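Local coordinates for protein alginate lyase (Aplysia kurodai, PDB 5GMT) that probably degrades alginate by beta-elimination, as a polysaccharide lyase family 14 enzyme of a sea hare with specificity for polymannuronate, at residues I38-G43 and G123-S128. Residues are numbered along the deposited sequence; the frame is centred on the assembly and turned at random.
Sequences IYHDWG and GAYKCS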
loop_
_atom_site.group_PDB
_atom_site.type_symbol
_atom_site.label_atom_id
_atom_site.label_comp_id
_atom_site.label_asym_id
_atom_site.label_seq_id
_atom_site.Cartn_x
_atom_site.Cartn_y
_atom_site.Cartn_z
ATOM N N ILE A 38 -0.278 11.780 10.936
ATOM C CA ILE A 38 -0.734 11.447 9.610
ATOM C C ILE A 38 -0.780 12.707 8.760
ATOM O O ILE A 38 -0.830 13.829 9.279
ATOM C CB ILE A 38 -2.115 10.739 9.623
ATOM C CG1 ILE A 38 -3.226 11.692 10.054
ATOM C CG2 ILE A 38 -2.082 9.469 10.510
ATOM C CD1 ILE A 38 -4.587 11.030 10.076
ATOM N N TYR A 39 -0.705 12.507 7.449
ATOM C CA TYR A 39 -0.589 13.591 6.495
ATOM C C TYR A 39 -1.515 13.333 5.312
ATOM O O TYR A 39 -1.621 12.198 4.835
ATOM C CB TYR A 39 0.864 13.727 6.006
ATOM C CG TYR A 39 1.888 13.874 7.112
ATOM C CD1 TYR A 39 2.329 12.761 7.837
ATOM C CD2 TYR A 39 2.447 15.113 7.410
ATOM C CE1 TYR A 39 3.255 12.892 8.842
ATOM C CE2 TYR A 39 3.385 15.249 8.410
ATOM C CZ TYR A 39 3.791 14.134 9.117
ATOM O OH TYR A 39 4.724 14.268 10.112
ATOM N N HIS A 40 -2.181 14.386 4.846
ATOM C CA HIS A 40 -3.026 14.297 3.660
ATOM C C HIS A 40 -4.100 13.213 3.806
ATOM O O HIS A 40 -4.340 12.411 2.897
ATOM C CB HIS A 40 -2.146 14.067 2.424
ATOM C CG HIS A 40 -1.130 15.148 2.221
ATOM N ND1 HIS A 40 -1.471 16.395 1.748
ATOM C CD2 HIS A 40 0.203 15.188 2.458
ATOM C CE1 HIS A 40 -0.392 17.157 1.694
ATOM N NE2 HIS A 40 0.637 16.448 2.123
ATOM N N ASP A 41 -4.736 13.205 4.972
ATOM C CA ASP A 41 -5.841 12.299 5.256
ATOM C C ASP A 41 -7.106 12.736 4.529
ATOM O O ASP A 41 -7.413 13.923 4.450
ATOM C CB ASP A 41 -6.090 12.228 6.763
ATOM C CG ASP A 41 -6.257 13.605 7.385
ATOM O OD1 ASP A 41 -5.291 14.388 7.356
ATOM O OD2 ASP A 41 -7.349 13.900 7.901
ATOM N N TRP A 42 -7.838 11.757 3.998
ATOM C CA TRP A 42 -9.117 12.008 3.365
ATOM C C TRP A 42 -10.003 10.774 3.511
ATOM O O TRP A 42 -9.508 9.687 3.832
ATOM C CB TRP A 42 -8.916 12.361 1.889
ATOM C CG TRP A 42 -8.268 11.270 1.105
ATOM C CD1 TRP A 42 -6.928 11.070 0.917
ATOM C CD2 TRP A 42 -8.935 10.228 0.391
ATOM N NE1 TRP A 42 -6.724 9.953 0.134
ATOM C CE2 TRP A 42 -7.938 9.423 -0.208
ATOM C CE3 TRP A 42 -10.279 9.892 0.205
ATOM C CZ2 TRP A 42 -8.245 8.298 -0.983
ATOM C CZ3 TRP A 42 -10.582 8.779 -0.565
ATOM C CH2 TRP A 42 -9.569 7.997 -1.154
ATOM N N GLY A 43 -11.304 10.939 3.296
ATOM C CA GLY A 43 -12.213 9.800 3.291
ATOM C C GLY A 43 -12.927 9.503 4.599
ATOM O O GLY A 43 -13.323 8.371 4.830
ATOM N N GLY A 123 7.675 16.678 0.149
ATOM C CA GLY A 123 8.081 16.005 -1.074
ATOM C C GLY A 123 7.732 14.523 -1.066
ATOM O O GLY A 123 7.505 13.926 -2.105
ATOM N N ALA A 124 7.681 13.928 0.117
ATOM C CA ALA A 124 7.470 12.489 0.226
ATOM C C ALA A 124 6.032 12.068 -0.110
ATOM O O ALA A 124 5.773 10.887 -0.361
ATOM C CB ALA A 124 7.848 12.021 1.624
ATOM N N TYR A 125 5.109 13.032 -0.132
ATOM C CA TYR A 125 3.683 12.705 -0.274
ATOM C C TYR A 125 3.150 12.961 -1.682
ATOM O O TYR A 125 1.932 13.029 -1.879
ATOM C CB TYR A 125 2.839 13.501 0.739
ATOM C CG TYR A 125 3.427 13.553 2.131
ATOM C CD1 TYR A 125 3.789 12.385 2.796
ATOM C CD2 TYR A 125 3.667 14.776 2.766
ATOM C CE1 TYR A 125 4.338 12.420 4.057
ATOM C CE2 TYR A 125 4.224 14.827 4.035
ATOM C CZ TYR A 125 4.566 13.639 4.672
ATOM O OH TYR A 125 5.118 13.664 5.919
ATOM N N LYS A 126 4.044 13.079 -2.662
ATOM C CA LYS A 126 3.641 13.552 -3.999
ATOM C C LYS A 126 3.597 12.460 -5.065
ATOM O O LYS A 126 3.340 12.746 -6.237
ATOM C CB LYS A 126 4.585 14.673 -4.463
ATOM C CG LYS A 126 4.659 15.852 -3.496
ATOM C CD LYS A 126 3.304 16.481 -3.307
ATOM C CE LYS A 126 3.374 17.653 -2.333
ATOM N NZ LYS A 126 2.027 18.262 -2.097
ATOM N N CYS A 127 3.838 11.211 -4.676
ATOM C CA CYS A 127 3.925 10.149 -5.659
ATOM C C CYS A 127 2.630 9.352 -5.775
ATOM O O CYS A 127 2.528 8.215 -5.302
ATOM C CB CYS A 127 5.104 9.225 -5.328
ATOM S SG CYS A 127 6.687 9.945 -5.891
ATOM N N SER A 128 1.642 9.965 -6.420
ATOM C CA SER A 128 0.359 9.319 -6.648
ATOM C C SER A 128 -0.350 10.090 -7.736
ATOM O O SER A 128 0.079 11.185 -8.090
ATOM C CB SER A 128 -0.477 9.293 -5.362
ATOM O OG SER A 128 -0.878 10.605 -5.004
#
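An aromatic cluster of Tyr39, His40 and Tyr125 joins the edge strand 38-42 of an antiparallel sheet, in a fold of the concanavalin-like clan, to the loop between strands 110-118 and 136-143. It illustrates how ring packing, helped by one polar bond, can join an edge strand to a loop far along the sequence. Tyr39 and Tyr125 form an offset stack; their centroids lie 4.9 Å apart, with the planes tilted by 22°. The displacement puts the Tyr125 hydroxyl over the centre of the Tyr39 ring, 3.2 Å above its plane, while Tyr39 CB returns the contact as a CH-pi donor, 4.1 Å from the Tyr125 ring centroid. Tyr125 OH is also hydrogen-bonded to Arg82 NH1, and Arg82 touches the Tyr39 side chain as well; the cation probably polarises the hydroxyl. At the bend after Tyr39, His40 has CG anti to its carbonyl carbon (chi1 -58°), which places the imidazole beside the backbone N and on the side of Tyr125. The two ring planes meet obliquely, at 58°. Glu122 OE1, just before the loop segment, is hydrogen-bonded to His40 NE2 and probably limits rotation of the imidazole, whose edge meets Tyr125 through CD2, 3.5 Å from Tyr125 CD2.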